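Local coordinates for protein PpiC-type peptidyl-prolyl cis-trans isomerase (Novosphingobium aromaticivorans, PDB 3GPK) that probably catalyses cis-trans isomerisation of peptidyl-prolyl bonds as a periplasmic folding helper, this piece being its PpiC-type isomerase domain, at residues Y8-I13 with G59-I64. Residues are numbered along the deposited sequence; the frame is centred on the assembly and turned at random.
Sequences YRIGEI and GDLGWI. With SO4 (sulfate ion), chain D.
Arg9 reaches over strand 60-64 between Asp60 and Trp63, on one face of an antiparallel pairing that a beta bulge interrupts; here the outermost strand 60-64 joins strand 7-16 in the four-stranded antiparallel sheet of this parvulin-type (PpiC) domain. Arg9 NH2 makes a salt bridge to Asp60 OD2 at 2.7 Å; the guanidinium and carboxylate planes stand 86° apart, and Asp60 OD1 lies over the centre of the guanidinium. Arg9 CG is anti to the backbone N (chi1 -172°), and the chain stays extended to NE, taking the guanidinium out to Asp60. Its CB makes a CH-pi contact, 3.9 Å from the centroid of the six-membered ring of Trp63 and almost on the ring normal. At the indole edge, Trp63 NE1 donates a nearly straight hydrogen bond of 2.8 Å to O3 of a sulfate, probably a crystallisation additive; Arg104 adds a cation-pi contact to the indole. An alanine in place of Trp63 would probably leave Arg9 CB without its aromatic cover and the sulfate without its indole donor.

On the opposite face, Ile10 CD1 meets Ile64 CD1 at 4.0 Å, and Leu69 touches both isoleucines. In the backbone, Tyr8 and Ile64 exchange two hydrogen bonds. The register then slips by one residue between Arg9 and Gly11, and Leu61 N donates to Ile10 O at 2.8 Å. Beyond it Glu12 N bonds to Gly59 O, where Gly59 has a positive phi and a CB would clash with Glu12 O. Asp60 itself is steadied by an Asx turn: its OD1 accepts from Gly62 N at 2.9 Å, from above the carboxylate plane.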
loop_
_atom_site.group_PDB
_atom_site.type_symbol
_atom_site.label_atom_id
_atom_site.label_comp_id
_atom_site.label_asym_id
_atom_site.label_seq_id
_atom_site.Cartn_x
_atom_site.Cartn_y
_atom_site.Cartn_z
ATOM N N TYR A 8 10.021 -1.196 -6.402
ATOM C CA TYR A 8 8.577 -1.195 -6.524
ATOM C C TYR A 8 7.993 0.186 -6.375
ATOM O O TYR A 8 8.396 0.935 -5.492
ATOM C CB TYR A 8 7.968 -2.084 -5.437
ATOM C CG TYR A 8 8.468 -3.508 -5.427
ATOM C CD1 TYR A 8 7.661 -4.551 -5.878
ATOM C CD2 TYR A 8 9.749 -3.814 -4.968
ATOM C CE1 TYR A 8 8.117 -5.868 -5.871
ATOM C CE2 TYR A 8 10.214 -5.122 -4.958
ATOM C CZ TYR A 8 9.393 -6.143 -5.411
ATOM O OH TYR A 8 9.852 -7.438 -5.396
ATOM N N ARG A 9 7.051 0.526 -7.252
ATOM C CA ARG A 9 6.363 1.800 -7.133
ATOM C C ARG A 9 5.069 1.381 -6.451
ATOM O O ARG A 9 4.222 0.715 -7.049
ATOM C CB ARG A 9 6.065 2.423 -8.491
ATOM C CG ARG A 9 5.523 3.835 -8.343
ATOM C CD ARG A 9 5.355 4.530 -9.673
ATOM N NE ARG A 9 5.095 5.958 -9.504
ATOM C CZ ARG A 9 5.940 6.810 -8.931
ATOM N NH1 ARG A 9 7.103 6.381 -8.463
ATOM N NH2 ARG A 9 5.632 8.098 -8.846
ATOM N N ILE A 10 4.931 1.758 -5.188
ATOM C CA ILE A 10 3.771 1.354 -4.412
ATOM C C ILE A 10 2.918 2.497 -3.898
ATOM O O ILE A 10 3.427 3.560 -3.543
ATOM C CB ILE A 10 4.231 0.489 -3.206
ATOM C CG1 ILE A 10 4.913 -0.781 -3.713
ATOM C CG2 ILE A 10 3.048 0.137 -2.313
ATOM C CD1 ILE A 10 5.552 -1.617 -2.624
ATOM N N GLY A 11 1.610 2.258 -3.880
ATOM C CA GLY A 11 0.669 3.226 -3.358
ATOM C C GLY A 11 0.214 2.652 -2.028
ATOM O O GLY A 11 0.027 1.441 -1.909
ATOM N N GLU A 12 0.054 3.502 -1.021
ATOM C CA GLU A 12 -0.379 3.026 0.293
ATOM C C GLU A 12 -1.444 3.891 0.943
ATOM O O GLU A 12 -1.404 5.116 0.854
ATOM C CB GLU A 12 0.818 2.940 1.264
ATOM C CG GLU A 12 0.407 2.656 2.728
ATOM C CD GLU A 12 1.572 2.660 3.703
ATOM O OE1 GLU A 12 2.498 3.481 3.522
ATOM O OE2 GLU A 12 1.551 1.852 4.660
ATOM N N ILE A 13 -2.409 3.235 1.580
ATOM C CA ILE A 13 -3.448 3.911 2.345
ATOM C C ILE A 13 -3.284 3.312 3.739
ATOM O O ILE A 13 -3.466 2.112 3.922
ATOM C CB ILE A 13 -4.874 3.603 1.832
ATOM C CG1 ILE A 13 -5.083 4.224 0.443
ATOM C CG2 ILE A 13 -5.896 4.141 2.830
ATOM C CD1 ILE A 13 -6.460 3.955 -0.166
ATOM N N GLY A 59 -1.003 8.789 -1.791
ATOM C CA GLY A 59 -0.408 7.596 -1.208
ATOM C C GLY A 59 0.770 7.009 -1.959
ATOM O O GLY A 59 1.244 5.923 -1.632
ATOM N N ASP A 60 1.243 7.726 -2.969
ATOM C CA ASP A 60 2.370 7.281 -3.780
ATOM C C ASP A 60 3.657 7.301 -2.955
ATOM O O ASP A 60 4.062 8.351 -2.462
ATOM C CB ASP A 60 2.499 8.215 -4.993
ATOM C CG ASP A 60 3.512 7.730 -6.017
ATOM O OD1 ASP A 60 4.063 6.620 -5.864
ATOM O OD2 ASP A 60 3.751 8.470 -6.996
ATOM N N LEU A 61 4.290 6.143 -2.785
ATOM C CA LEU A 61 5.535 6.076 -2.018
ATOM C C LEU A 61 6.723 6.235 -2.950
ATOM O O LEU A 61 7.873 6.281 -2.502
ATOM C CB LEU A 61 5.663 4.732 -1.299
ATOM C CG LEU A 61 4.508 4.301 -0.399
ATOM C CD1 LEU A 61 4.869 2.980 0.272
ATOM C CD2 LEU A 61 4.228 5.374 0.641
ATOM N N GLY A 62 6.438 6.322 -4.245
ATOM C CA GLY A 62 7.502 6.438 -5.221
ATOM C C GLY A 62 8.170 5.083 -5.361
ATOM O O GLY A 62 7.613 4.061 -4.948
ATOM N N TRP A 63 9.362 5.061 -5.947
ATOM C CA TRP A 63 10.098 3.816 -6.121
ATOM C C TRP A 63 10.815 3.465 -4.827
ATOM O O TRP A 63 11.564 4.277 -4.285
ATOM C CB TRP A 63 11.112 3.953 -7.260
ATOM C CG TRP A 63 10.478 4.009 -8.609
ATOM C CD1 TRP A 63 10.210 5.127 -9.350
ATOM C CD2 TRP A 63 10.005 2.896 -9.374
ATOM N NE1 TRP A 63 9.601 4.774 -10.529
ATOM C CE2 TRP A 63 9.465 3.412 -10.572
ATOM C CE3 TRP A 63 9.990 1.512 -9.164
ATOM C CZ2 TRP A 63 8.906 2.591 -11.553
ATOM C CZ3 TRP A 63 9.435 0.694 -10.141
ATOM C CH2 TRP A 63 8.904 1.237 -11.324
ATOM N N ILE A 64 10.571 2.262 -4.318
ATOM C CA ILE A 64 11.208 1.836 -3.076
ATOM C C ILE A 64 11.721 0.404 -3.137
ATOM O O ILE A 64 11.346 -0.371 -4.015
ATOM C CB ILE A 64 10.236 1.927 -1.874
ATOM C CG1 ILE A 64 9.046 0.995 -2.094
ATOM C CG2 ILE A 64 9.775 3.363 -1.672
ATOM C CD1 ILE A 64 8.182 0.828 -0.852
HETATM S S SO4 D . 8.907 7.934 -12.751
HETATM O O1 SO4 D . 8.652 8.179 -14.184
HETATM O O2 SO4 D . 8.118 8.899 -11.951
HETATM O O3 SO4 D . 8.512 6.552 -12.430
HETATM O O4 SO4 D . 10.342 8.123 -12.447
#